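Local coordinates for protein putative short-chain dehydrogenase/reductase (Burkholderia xenovorans, PDB 5IZ4) that probably acts as an NADPH-dependent 3-oxoacyl-[acyl-carrier-protein] reductase of the short-chain dehydrogenase/reductase family, and binds adenosine-5'-diphosphate, at residues V16-G21 and D86-R91; G27-L32 and E240-A245; D52-V57 and T68-A73; A162-T167 and A179-T184; P202-D207 and N264-G269. All blocks are in the same frame, centred on the assembly; numbering follows the deposited sequence.

Contact 1: residues V16-G21 and D86-R91; sequences VCVITG and DMVASR. With ADP (adenosine-5'-diphosphate), chain B.
Val-18, on strand 16-20, and Val-88, on helix 78-92, mark the closest approach of the two backbones, with their CA atoms 8.1 Å apart, the helix packing on one face of the sheet. Val-16 and Val-18 lie on the same side of the strand and both direct their side chains at the helix. A single methyl, Val-88 CG1, receives both: it lies 4.0 Å from Val-16 CG1 and 4.0 Å from Val-18 CG2. With Val-88 CG1 anti to the backbone N (chi1 178°), this branch is directed at the two strand valines. The Val-16 side chain runs counter to that of Val-88, while Val-18 meets it at a slant. Phe-71 and Met-135 also pack on Val-18, and Ile-95 on Val-88, extending the apolar layer on this side of the sheet. At the far end of the strand, Thr-20 and Gly-21 open the glycine-rich nucleotide-binding loop of the Rossmann fold, where Gly-21 CA is 3.7 Å from ADP O4'. No hydrogen bond links the two segments, and all three valines are buried; between these two segments the packing is purely apolar, consistent with hydrophobic burial holding helix to strand.

Contact 2: residues G27-L32 and E240-A245; sequences GAATAL and EIAELA
Ala-242 sits at the centre of this contact, its methyl set against the backbone of helix 25-36 where Ala-29 leads into Thr-30. Ala-242 CB approaches Ala-29 O to 3.4 Å and the Ala-29 CB methyl to 4.0 Å, so it meets both a carbonyl and a side chain of the same residue. On the other flank the hydroxyl of Thr-30 leans over Ala-242, with Thr-30 OG1 3.5 Å from Ala-242 CA. One turn further along helix 238-250, Ala-245 CB meets the other branch of the threonine, Thr-30 CG2, at 4.2 Å. The first torsion of Thr-30 (chi1 -60°) sets OG1 beside its own backbone N, from where it hydrogen-bonds Ile-26 O one turn back in the helix. The hydroxyl thus has its polar partner inside its own helix and offers helix 238-250 only van der Waals contact.

Small residues permit this closeness: the CA atoms of Thr-30 and Ala-242 are just 4.3 Å apart. The axes of the two helical segments approach to 8.1 Å and cross at -53°. Beyond the apolar centre, Glu-243 forms a salt bridge with Arg-33 and ties the helices together at the margin.

Helix 25-36, which follows the glycine-rich loop, is flanked by helix 51-63 through Ala-28 and Ala-31 on Val-57. Helix 238-250 rests on strand 195-202 through Ile-241 and Leu-244, and Leu-244 also packs on Phe-247 of the second subunit.

Contact 3: residues D52-V57 and T68-A73; sequences DAASTV and TLIFDA
Ile-70 points at Ala-54 and Ser-55 within the beta-alpha-beta crossover formed by strand 40-45, helix 51-63 and strand 68-72, one of the repeating units of the Rossmann fold. The isoleucine carries the whole contact from the strand side. Its long branch is stretched out (chi2 -179°), which pushes the terminal CD1 methyl away from the strand and up against the helix. There Ile-70 CD1 meets the helix surface between two successive residues: Ala-54 O is 3.9 Å away and Ser-55 CA 4.1 Å. The Ala-54 side chain faces the strand, yet its methyl is more distant, with Ala-54 CB 4.5 Å from Ile-70 CD1. Ser-55 comes in from the flank, and its OG lies 4.2 Å from the same Ile-70 CD1. That hydroxyl is not left without a polar partner, since it bonds to Arg-51 O in the preceding turn.

Strand 68-72 is the outermost strand at its end of the sheet, and the contact is correspondingly only partly buried. A salt bridge from Asp-72 to Arg-51 supplies a polar tie between strand and helix beside the apolar patch, towards the C-terminal end of the strand, while Ala-73, just beyond the strand, touches ADP. On the outer face of the helix, Asp-52 O accepts from Thr-56 N at 3.1 Å and, across the opposite face of the carbonyl plane, from Thr-56 OG1 at a longer 3.3 Å.

Contact 4: residues A162-T167 and A179-T184; sequences AGLNGT and AVNTLT
Gly-163 and Leu-164, on short helix 161-165 of the Rossmann-fold domain, meet Asn-181 of the long helix 171-191 beside the interface with the third subunit. The amide nitrogen does the touching: Asn-181 ND2 lies 3.6 Å from Gly-163 C and 3.7 Å from Leu-164 CD2. Having no side chain, Gly-163 lets the amide come down to its backbone. The leucine side chain crosses the asparagine at about a right angle. No direct hydrogen bond joins the segments; instead a water accepts from Asn-181 ND2 at 2.8 Å and makes a weak, 3.4 Å bond to Gly-163 O. The other end of the amide, OD1, is bonded to Ser-159, so both ends have polar partners and the rotation of the group is probably fixed. Gly-163 O is also bonded to Thr-182 of the third subunit, and Thr-182 here returns the bond to Gly-163 of that subunit, which places the contact in the tetramer assembly. Where helix 161-165 ends, Gly-166 turns with positive phi and Asn-165 forms an Asx turn. Its OD1 accepts from Thr-167 N at 3.2 Å and from Thr-167 OG1 at 2.8 Å, both donors approaching from the same face of the amide.

Contact 5: residues P202-D207 and N264-G269; sequences PGMVDD and NGLLLG
Met-204 and Leu-266 make the apolar part of the contact, the methyl Leu-266 CD1 approaching the methionine chain at Met-204 CG to 4.2 Å. Leu-266 directs its side chain at the loop 202-207, and further packing comes from Met-226 on Met-204 and from Leu-161 on Leu-266.

The polar part runs through water. One molecule accepts from Met-204 N at 2.9 Å and from Asn-264 ND2 at 3.1 Å, bridging the two loops, which share no direct hydrogen bond. The Asn-264 amide is held at both ends: OD1 bonds to Arg-234 and ND2 also to Ser-236. With the water, these bonds satisfy a buried side chain and probably fix its orientation.

Backbone turns shape the second segment. Asn-264 and Gly-265 both have positive phi, after which residues 266-268 form a 3-10 turn closed by Leu-268 N to Gly-265 O at 2.8 Å. The tail then reaches the second subunit, where Leu-268 O bonds to Arg-189 of that chain.

Pro-202, the last residue of strand 195-202, and Gly-203 form the Pro-Gly pair found at the end of the sixth strand in classical short-chain dehydrogenases/reductases, and the loop it starts leads to Asp-207, which touches ADP.

How the contacts relate
Contacts 1, 2 and 3 touch one another; contacts 1 and 3 lie on the nucleotide-binding half of the sheet, and contact 2 carries the packing on towards strand 195-202. Contacts 1 and 3, with centres about 11 Å apart, are linked by a probable hydrogen bond of 2.8 Å from Arg-91 NH2 to Thr-68 O. Contact 2 touches contact 1 where Ile-19 CD1 packs 3.8 Å from Ala-31 CA. Contacts 4 and 5 lie on the opposite side of the chain's centre from contact 1. Ile-241 CD1, 4.0 Å from Pro-202 CB, joins contact 2 to contact 5. ADP is touched by Gly-21, Ala-73 and Asp-207, from contacts 1, 3 and 5, whereas the side chain of Asn-181 of contact 4 is about 14 Å from it.

Contact 1: residues V16-G21 and D86-R91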
# COMPACT_ATOMS: atom_id res chain seq x y z
N VAL A 16 29.71 9.16 12.80
CA VAL A 16 29.33 8.35 13.95
C VAL A 16 27.99 7.67 13.69
O VAL A 16 27.02 8.33 13.29
CB VAL A 16 29.25 9.19 15.24
CG1 VAL A 16 28.63 8.38 16.36
CG2 VAL A 16 30.63 9.70 15.63
N CYS A 17 27.92 6.37 13.97
CA CYS A 17 26.67 5.63 13.95
C CYS A 17 26.34 5.13 15.36
O CYS A 17 27.21 4.56 16.03
CB CYS A 17 26.73 4.44 12.99
SG CYS A 17 25.14 3.57 12.88
N VAL A 18 25.11 5.37 15.80
CA VAL A 18 24.60 4.87 17.08
C VAL A 18 23.65 3.71 16.79
O VAL A 18 22.72 3.85 15.98
CB VAL A 18 23.88 5.98 17.86
CG1 VAL A 18 23.31 5.43 19.18
CG2 VAL A 18 24.83 7.16 18.12
N ILE A 19 23.87 2.57 17.43
CA ILE A 19 23.08 1.36 17.18
C ILE A 19 22.50 0.88 18.50
O ILE A 19 23.25 0.48 19.40
CB ILE A 19 23.93 0.25 16.53
CG1 ILE A 19 24.65 0.75 15.25
CG2 ILE A 19 23.08 -0.98 16.20
CD1 ILE A 19 26.12 1.14 15.47
N THR A 20 21.17 0.90 18.63
CA THR A 20 20.58 0.20 19.77
C THR A 20 20.34 -1.26 19.40
O THR A 20 20.35 -1.63 18.23
CB THR A 20 19.27 0.83 20.25
OG1 THR A 20 18.24 0.66 19.25
CG2 THR A 20 19.45 2.31 20.59
N GLY A 21 20.13 -2.09 20.42
CA GLY A 21 20.03 -3.51 20.15
C GLY A 21 21.29 -4.08 19.55
O GLY A 21 21.23 -5.04 18.77
N ASP A 86 24.18 11.59 25.53
CA ASP A 86 25.18 12.41 26.19
C ASP A 86 26.56 11.77 26.14
O ASP A 86 27.57 12.46 25.96
CB ASP A 86 24.79 12.66 27.65
CG ASP A 86 23.70 13.69 27.79
OD1 ASP A 86 23.41 14.40 26.80
OD2 ASP A 86 23.13 13.81 28.91
N MET A 87 26.62 10.44 26.32
CA MET A 87 27.91 9.75 26.26
C MET A 87 28.52 9.85 24.88
O MET A 87 29.73 10.10 24.74
CB MET A 87 27.74 8.29 26.68
CG MET A 87 29.03 7.47 26.70
SD MET A 87 28.79 5.72 27.12
CE MET A 87 27.82 5.88 28.62
N VAL A 88 27.71 9.68 23.83
CA VAL A 88 28.18 9.79 22.46
C VAL A 88 28.61 11.22 22.16
O VAL A 88 29.65 11.46 21.54
CB VAL A 88 27.08 9.32 21.49
CG1 VAL A 88 27.54 9.47 20.03
CG2 VAL A 88 26.71 7.87 21.81
N ALA A 89 27.81 12.20 22.61
CA ALA A 89 28.16 13.60 22.39
C ALA A 89 29.49 13.95 23.03
O ALA A 89 30.32 14.64 22.43
CB ALA A 89 27.06 14.51 22.94
N SER A 90 29.73 13.47 24.25
CA SER A 90 30.98 13.79 24.94
C SER A 90 32.19 13.22 24.22
O SER A 90 33.25 13.85 24.21
CB SER A 90 30.94 13.27 26.38
OG SER A 90 29.77 13.71 27.04
N ARG A 91 32.04 12.04 23.61
CA ARG A 91 33.17 11.38 22.98
C ARG A 91 33.47 11.97 21.60
O ARG A 91 34.63 12.29 21.30
CB ARG A 91 32.89 9.88 22.89
CG ARG A 91 33.96 9.07 22.19
CD ARG A 91 35.11 8.69 23.11
NE ARG A 91 36.07 7.86 22.38
CZ ARG A 91 35.95 6.55 22.22
NH1 ARG A 91 36.86 5.88 21.52
NH2 ARG A 91 34.94 5.90 22.77
PB ADP B . 17.01 -9.19 15.80
O1B ADP B . 16.35 -7.87 16.32
O2B ADP B . 18.53 -9.11 15.46
O3B ADP B . 16.17 -10.08 14.84
PA ADP B . 17.69 -9.69 18.72
O1A ADP B . 16.69 -10.07 19.96
O2A ADP B . 19.11 -10.30 18.95
O3A ADP B . 16.91 -10.06 17.40
O5' ADP B . 17.73 -8.06 18.97
C5' ADP B . 16.99 -7.42 20.02
C4' ADP B . 18.04 -6.65 20.82
O4' ADP B . 17.39 -5.57 21.61
C3' ADP B . 18.81 -7.51 21.86
O3' ADP B . 20.14 -7.10 22.00
C2' ADP B . 18.01 -7.17 23.14
O2' ADP B . 18.88 -7.45 24.24
C1' ADP B . 17.80 -5.68 22.96
N9 ADP B . 16.75 -5.16 23.85
C8 ADP B . 15.58 -5.79 24.32
N7 ADP B . 14.90 -5.00 25.11
C5 ADP B . 15.63 -3.82 25.17
C6 ADP B . 15.41 -2.63 25.85
N6 ADP B . 14.31 -2.48 26.63
N1 ADP B . 16.30 -1.64 25.72
C2 ADP B . 17.39 -1.83 24.95
N3 ADP B . 17.67 -2.93 24.28
C4 ADP B . 16.77 -3.92 24.40

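Contact 2: residues G27-L32 and E240-A245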
# COMPACT_ATOMS: atom_id res chain seq x y z
N GLY A 27 21.31 -5.67 15.00
CA GLY A 27 22.10 -4.57 15.51
C GLY A 27 23.59 -4.88 15.54
O GLY A 27 24.41 -4.05 15.15
N ALA A 28 23.95 -6.08 16.01
CA ALA A 28 25.35 -6.48 16.01
C ALA A 28 25.92 -6.47 14.60
O ALA A 28 27.04 -5.98 14.37
CB ALA A 28 25.49 -7.87 16.62
N ALA A 29 25.19 -7.03 13.65
CA ALA A 29 25.65 -7.04 12.26
C ALA A 29 25.76 -5.63 11.70
O ALA A 29 26.64 -5.35 10.88
CB ALA A 29 24.70 -7.87 11.40
N THR A 30 24.88 -4.73 12.14
CA THR A 30 24.90 -3.36 11.63
C THR A 30 26.07 -2.57 12.20
O THR A 30 26.73 -1.82 11.48
CB THR A 30 23.57 -2.66 11.92
OG1 THR A 30 22.51 -3.39 11.28
CG2 THR A 30 23.58 -1.23 11.39
N ALA A 31 26.36 -2.73 13.49
CA ALA A 31 27.55 -2.11 14.04
C ALA A 31 28.78 -2.54 13.25
O ALA A 31 29.63 -1.71 12.89
CB ALA A 31 27.71 -2.48 15.52
N LEU A 32 28.89 -3.83 12.94
CA LEU A 32 30.04 -4.32 12.20
C LEU A 32 30.12 -3.70 10.81
O LEU A 32 31.20 -3.29 10.37
CB LEU A 32 29.99 -5.85 12.11
CG LEU A 32 31.21 -6.51 11.47
CD1 LEU A 32 32.50 -6.08 12.16
CD2 LEU A 32 31.08 -8.03 11.50
N GLU A 240 22.66 -9.12 5.86
CA GLU A 240 21.90 -8.54 4.75
C GLU A 240 21.09 -7.33 5.20
O GLU A 240 20.90 -6.36 4.45
CB GLU A 240 20.94 -9.57 4.15
CG GLU A 240 21.56 -10.85 3.67
CD GLU A 240 20.50 -11.93 3.50
OE1 GLU A 240 19.34 -11.57 3.20
OE2 GLU A 240 20.81 -13.12 3.70
N ILE A 241 20.54 -7.40 6.41
CA ILE A 241 19.76 -6.28 6.91
C ILE A 241 20.68 -5.12 7.25
O ILE A 241 20.33 -3.95 7.05
CB ILE A 241 18.91 -6.72 8.13
CG1 ILE A 241 18.15 -8.01 7.81
CG2 ILE A 241 17.94 -5.60 8.52
CD1 ILE A 241 17.25 -7.91 6.56
N ALA A 242 21.87 -5.43 7.78
CA ALA A 242 22.90 -4.41 7.99
C ALA A 242 23.28 -3.73 6.68
O ALA A 242 23.46 -2.50 6.65
CB ALA A 242 24.14 -5.05 8.63
N GLU A 243 23.43 -4.50 5.60
CA GLU A 243 23.75 -3.89 4.30
C GLU A 243 22.68 -2.89 3.89
O GLU A 243 22.98 -1.81 3.37
CB GLU A 243 23.89 -4.95 3.20
CG GLU A 243 25.18 -5.74 3.18
CD GLU A 243 26.43 -4.91 2.88
OE1 GLU A 243 27.51 -5.33 3.33
OE2 GLU A 243 26.35 -3.87 2.20
N LEU A 244 21.41 -3.24 4.10
CA LEU A 244 20.32 -2.33 3.77
C LEU A 244 20.36 -1.08 4.64
O LEU A 244 20.15 0.03 4.15
CB LEU A 244 18.99 -3.08 3.90
CG LEU A 244 17.65 -2.45 3.51
CD1 LEU A 244 17.63 -1.99 2.06
CD2 LEU A 244 16.54 -3.46 3.76
N ALA A 245 20.63 -1.23 5.94
CA ALA A 245 20.72 -0.06 6.79
C ALA A 245 21.87 0.84 6.36
O ALA A 245 21.74 2.07 6.35
CB ALA A 245 20.90 -0.47 8.26

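Contact 3: residues D52-V57 and T68-A73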
# COMPACT_ATOMS: atom_id res chain seq x y z
N ASP A 52 28.34 -9.40 27.62
CA ASP A 52 29.41 -10.20 27.03
C ASP A 52 29.29 -10.23 25.52
O ASP A 52 30.30 -10.10 24.81
CB ASP A 52 29.38 -11.62 27.58
CG ASP A 52 30.08 -11.74 28.92
OD1 ASP A 52 30.50 -10.69 29.47
OD2 ASP A 52 30.20 -12.87 29.43
N ALA A 53 28.07 -10.40 25.00
CA ALA A 53 27.87 -10.36 23.56
C ALA A 53 28.26 -9.00 23.00
O ALA A 53 28.92 -8.91 21.95
CB ALA A 53 26.41 -10.68 23.22
N ALA A 54 27.87 -7.92 23.68
CA ALA A 54 28.22 -6.57 23.23
C ALA A 54 29.73 -6.38 23.16
O ALA A 54 30.24 -5.73 22.24
CB ALA A 54 27.60 -5.53 24.17
N SER A 55 30.45 -6.93 24.13
CA SER A 55 31.91 -6.79 24.16
C SER A 55 32.55 -7.52 22.99
O SER A 55 33.56 -7.05 22.45
CB SER A 55 32.46 -7.30 25.48
OG SER A 55 31.92 -6.56 26.56
N THR A 56 31.99 -8.66 22.60
CA THR A 56 32.47 -9.35 21.41
C THR A 56 32.20 -8.53 20.15
O THR A 56 33.06 -8.43 19.28
CB THR A 56 31.82 -10.73 21.31
OG1 THR A 56 32.14 -11.49 22.48
CG2 THR A 56 32.31 -11.48 20.08
N VAL A 57 31.00 -7.95 20.05
CA VAL A 57 30.69 -7.06 18.94
C VAL A 57 31.70 -5.92 18.88
O VAL A 57 32.21 -5.58 17.81
CB VAL A 57 29.24 -6.53 19.04
CG1 VAL A 57 28.97 -5.45 17.97
CG2 VAL A 57 28.25 -7.68 18.91
N THR A 68 35.27 2.87 18.87
CA THR A 68 34.08 2.29 19.47
C THR A 68 33.82 2.91 20.84
O THR A 68 34.72 3.46 21.49
CB THR A 68 34.20 0.77 19.66
OG1 THR A 68 35.34 0.49 20.49
CG2 THR A 68 34.37 0.06 18.32
N LEU A 69 32.57 2.78 21.28
CA LEU A 69 32.22 2.91 22.68
C LEU A 69 30.99 2.05 22.91
O LEU A 69 30.20 1.86 21.99
CB LEU A 69 31.97 4.37 23.10
CG LEU A 69 30.74 5.19 22.70
CD1 LEU A 69 29.49 4.81 23.51
CD2 LEU A 69 31.05 6.66 22.92
N ILE A 70 30.84 1.53 24.12
CA ILE A 70 29.66 0.76 24.49
C ILE A 70 28.86 1.59 25.47
O ILE A 70 29.43 2.11 26.44
CB ILE A 70 30.01 -0.61 25.10
CG1 ILE A 70 30.79 -1.47 24.11
CG2 ILE A 70 28.75 -1.33 25.54
CD1 ILE A 70 31.14 -2.84 24.66
N PHE A 71 27.56 1.69 25.25
CA PHE A 71 26.68 2.30 26.24
C PHE A 71 25.59 1.31 26.64
O PHE A 71 25.14 0.50 25.83
CB PHE A 71 26.07 3.62 25.73
CG PHE A 71 25.15 3.48 24.55
CD1 PHE A 71 23.79 3.22 24.73
CD2 PHE A 71 25.63 3.63 23.25
CE1 PHE A 71 22.94 3.11 23.64
CE2 PHE A 71 24.78 3.52 22.16
CZ PHE A 71 23.43 3.26 22.35
N ASP A 72 25.20 1.37 27.91
CA ASP A 72 24.02 0.66 28.37
C ASP A 72 22.81 1.58 28.24
O ASP A 72 22.90 2.77 28.54
CB ASP A 72 24.14 0.21 29.82
CG ASP A 72 25.17 -0.88 30.03
OD1 ASP A 72 25.78 -1.35 29.06
OD2 ASP A 72 25.36 -1.26 31.20
N ALA A 73 21.69 1.02 27.78
CA ALA A 73 20.43 1.76 27.81
C ALA A 73 19.26 0.81 27.68
O ALA A 73 19.23 -0.04 26.79
CB ALA A 73 20.37 2.81 26.69

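Contact 4: residues A162-T167 and A179-T184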
# COMPACT_ATOMS: atom_id res chain seq x y z
N ALA A 162 5.93 -8.46 10.01
CA ALA A 162 4.73 -8.56 10.84
C ALA A 162 3.96 -7.24 10.88
O ALA A 162 2.72 -7.26 10.99
CB ALA A 162 5.12 -8.98 12.27
N GLY A 163 4.65 -6.10 10.85
CA GLY A 163 3.95 -4.83 10.86
C GLY A 163 3.16 -4.59 9.59
O GLY A 163 2.15 -3.88 9.60
N LEU A 164 3.61 -5.18 8.48
CA LEU A 164 2.96 -4.99 7.19
C LEU A 164 1.71 -5.83 7.05
O LEU A 164 0.68 -5.34 6.58
CB LEU A 164 3.95 -5.32 6.07
CG LEU A 164 5.13 -4.36 5.96
CD1 LEU A 164 6.10 -4.85 4.87
CD2 LEU A 164 4.62 -2.95 5.66
N ASN A 165 1.76 -7.11 7.46
CA ASN A 165 0.65 -8.02 7.16
C ASN A 165 0.04 -8.68 8.39
O ASN A 165 -0.82 -9.56 8.23
CB ASN A 165 1.09 -9.09 6.15
CG ASN A 165 2.16 -10.04 6.71
OD1 ASN A 165 2.54 -9.97 7.88
ND2 ASN A 165 2.64 -10.95 5.85
N GLY A 166 0.44 -8.30 9.60
CA GLY A 166 -0.22 -8.81 10.80
C GLY A 166 0.14 -10.24 11.19
O GLY A 166 -0.63 -10.89 11.90
N THR A 167 1.27 -10.74 10.72
CA THR A 167 1.74 -12.07 11.12
C THR A 167 2.76 -11.93 12.24
O THR A 167 2.69 -10.98 13.03
CB THR A 167 2.34 -12.80 9.92
OG1 THR A 167 3.47 -12.06 9.43
CG2 THR A 167 1.30 -12.94 8.81
N ALA A 179 2.74 0.25 14.34
CA ALA A 179 2.95 1.58 14.89
C ALA A 179 4.31 2.14 14.48
O ALA A 179 4.44 3.33 14.19
CB ALA A 179 2.83 1.53 16.42
N VAL A 180 5.35 1.29 14.47
CA VAL A 180 6.67 1.74 14.03
C VAL A 180 6.60 2.25 12.60
O VAL A 180 7.18 3.29 12.25
CB VAL A 180 7.72 0.62 14.19
CG1 VAL A 180 9.02 1.02 13.49
CG2 VAL A 180 7.99 0.34 15.68
N ASN A 181 5.89 1.52 11.73
CA ASN A 181 5.77 1.94 10.34
C ASN A 181 5.14 3.32 10.23
O ASN A 181 5.64 4.19 9.51
CB ASN A 181 4.96 0.90 9.56
CG ASN A 181 5.68 -0.44 9.48
OD1 ASN A 181 6.86 -0.53 9.78
ND2 ASN A 181 4.97 -1.48 9.04
N THR A 182 4.03 3.55 10.94
CA THR A 182 3.38 4.86 10.89
C THR A 182 4.25 5.93 11.54
O THR A 182 4.32 7.07 11.05
CB THR A 182 2.03 4.80 11.59
OG1 THR A 182 1.21 3.82 10.94
CG2 THR A 182 1.33 6.15 11.55
N LEU A 183 4.87 5.61 12.68
CA LEU A 183 5.74 6.56 13.36
C LEU A 183 6.86 7.01 12.43
O LEU A 183 7.24 8.19 12.42
CB LEU A 183 6.32 5.94 14.63
CG LEU A 183 7.07 6.89 15.56
CD1 LEU A 183 6.18 7.29 16.74
CD2 LEU A 183 8.34 6.22 16.07
N THR A 184 7.40 6.08 11.65
CA THR A 184 8.42 6.40 10.67
C THR A 184 7.95 7.49 9.71
O THR A 184 8.71 8.40 9.36
CB THR A 184 8.82 5.13 9.93
OG1 THR A 184 9.39 4.20 10.88
CG2 THR A 184 9.82 5.42 8.82
O HOH W 1 2.33 -0.72 8.29

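Contact 5: residues P202-D207 and N264-G269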
# COMPACT_ATOMS: atom_id res chain seq x y z
N PRO A 202 12.20 -6.84 7.73
CA PRO A 202 12.73 -8.18 7.45
C PRO A 202 11.65 -9.23 7.61
O PRO A 202 10.71 -9.08 8.40
CB PRO A 202 13.83 -8.37 8.50
CG PRO A 202 13.98 -7.07 9.20
CD PRO A 202 12.71 -6.30 9.00
N GLY A 203 11.80 -10.31 6.85
CA GLY A 203 11.03 -11.51 7.08
C GLY A 203 11.78 -12.45 8.00
O GLY A 203 12.14 -12.06 9.11
N MET A 204 12.03 -13.68 7.55
CA MET A 204 12.70 -14.67 8.37
C MET A 204 14.19 -14.36 8.44
O MET A 204 14.84 -14.16 7.41
CB MET A 204 12.49 -16.08 7.81
CG MET A 204 11.03 -16.51 7.73
SD MET A 204 10.25 -16.44 9.36
CE MET A 204 9.12 -15.06 9.14
N VAL A 205 14.73 -14.31 9.66
CA VAL A 205 16.15 -14.02 9.87
C VAL A 205 16.73 -15.09 10.79
O VAL A 205 16.20 -15.33 11.88
CB VAL A 205 16.38 -12.61 10.45
CG1 VAL A 205 17.86 -12.36 10.67
CG2 VAL A 205 15.81 -11.55 9.52
N ASP A 206 17.81 -15.72 10.36
CA ASP A 206 18.47 -16.75 11.16
C ASP A 206 19.69 -16.15 11.85
O ASP A 206 20.69 -15.83 11.19
CB ASP A 206 18.86 -17.94 10.29
CG ASP A 206 19.49 -19.05 11.09
OD1 ASP A 206 19.32 -19.09 12.33
OD2 ASP A 206 20.17 -19.90 10.48
N ASP A 207 19.61 -16.02 13.18
CA ASP A 207 20.70 -15.45 13.96
C ASP A 207 21.81 -16.45 14.27
O ASP A 207 22.79 -16.08 14.92
CB ASP A 207 20.16 -14.87 15.27
CG ASP A 207 19.15 -13.76 15.04
OD1 ASP A 207 19.57 -12.63 14.69
OD2 ASP A 207 17.94 -14.00 15.20
N ASN A 264 12.38 -12.22 1.34
CA ASN A 264 12.58 -13.42 0.54
C ASN A 264 11.33 -13.80 -0.25
O ASN A 264 11.12 -14.98 -0.57
CB ASN A 264 13.07 -14.57 1.42
CG ASN A 264 14.43 -14.26 2.01
OD1 ASN A 264 15.39 -14.10 1.26
ND2 ASN A 264 14.50 -14.11 3.33
N GLY A 265 10.50 -12.82 -0.58
CA GLY A 265 9.33 -13.04 -1.41
C GLY A 265 8.06 -13.42 -0.67
O GLY A 265 7.04 -13.68 -1.32
N LEU A 266 8.08 -13.49 0.67
CA LEU A 266 6.90 -13.97 1.37
C LEU A 266 5.65 -13.15 1.04
O LEU A 266 4.54 -13.70 1.03
CB LEU A 266 7.15 -13.97 2.89
CG LEU A 266 8.02 -15.11 3.41
CD1 LEU A 266 8.38 -14.88 4.88
CD2 LEU A 266 7.31 -16.45 3.24
N LEU A 267 5.80 -11.85 0.77
CA LEU A 267 4.65 -11.03 0.42
C LEU A 267 4.00 -11.46 -0.89
O LEU A 267 2.82 -11.15 -1.11
CB LEU A 267 5.04 -9.55 0.34
CG LEU A 267 5.34 -8.85 1.67
CD1 LEU A 267 6.09 -7.55 1.40
CD2 LEU A 267 4.05 -8.58 2.44
N LEU A 268 4.73 -12.18 -1.74
CA LEU A 268 4.15 -12.68 -2.99
C LEU A 268 3.26 -13.89 -2.78
O LEU A 268 2.53 -14.28 -3.70
CB LEU A 268 5.26 -13.03 -3.97
CG LEU A 268 6.16 -11.87 -4.38
CD1 LEU A 268 7.42 -12.41 -5.04
CD2 LEU A 268 5.43 -10.94 -5.32
N GLY A 269 3.30 -14.51 -1.60
CA GLY A 269 2.48 -15.67 -1.31
C GLY A 269 3.31 -16.91 -1.07
O GLY A 269 4.42 -17.03 -1.59
O HOH W 2 11.82 -14.42 4.76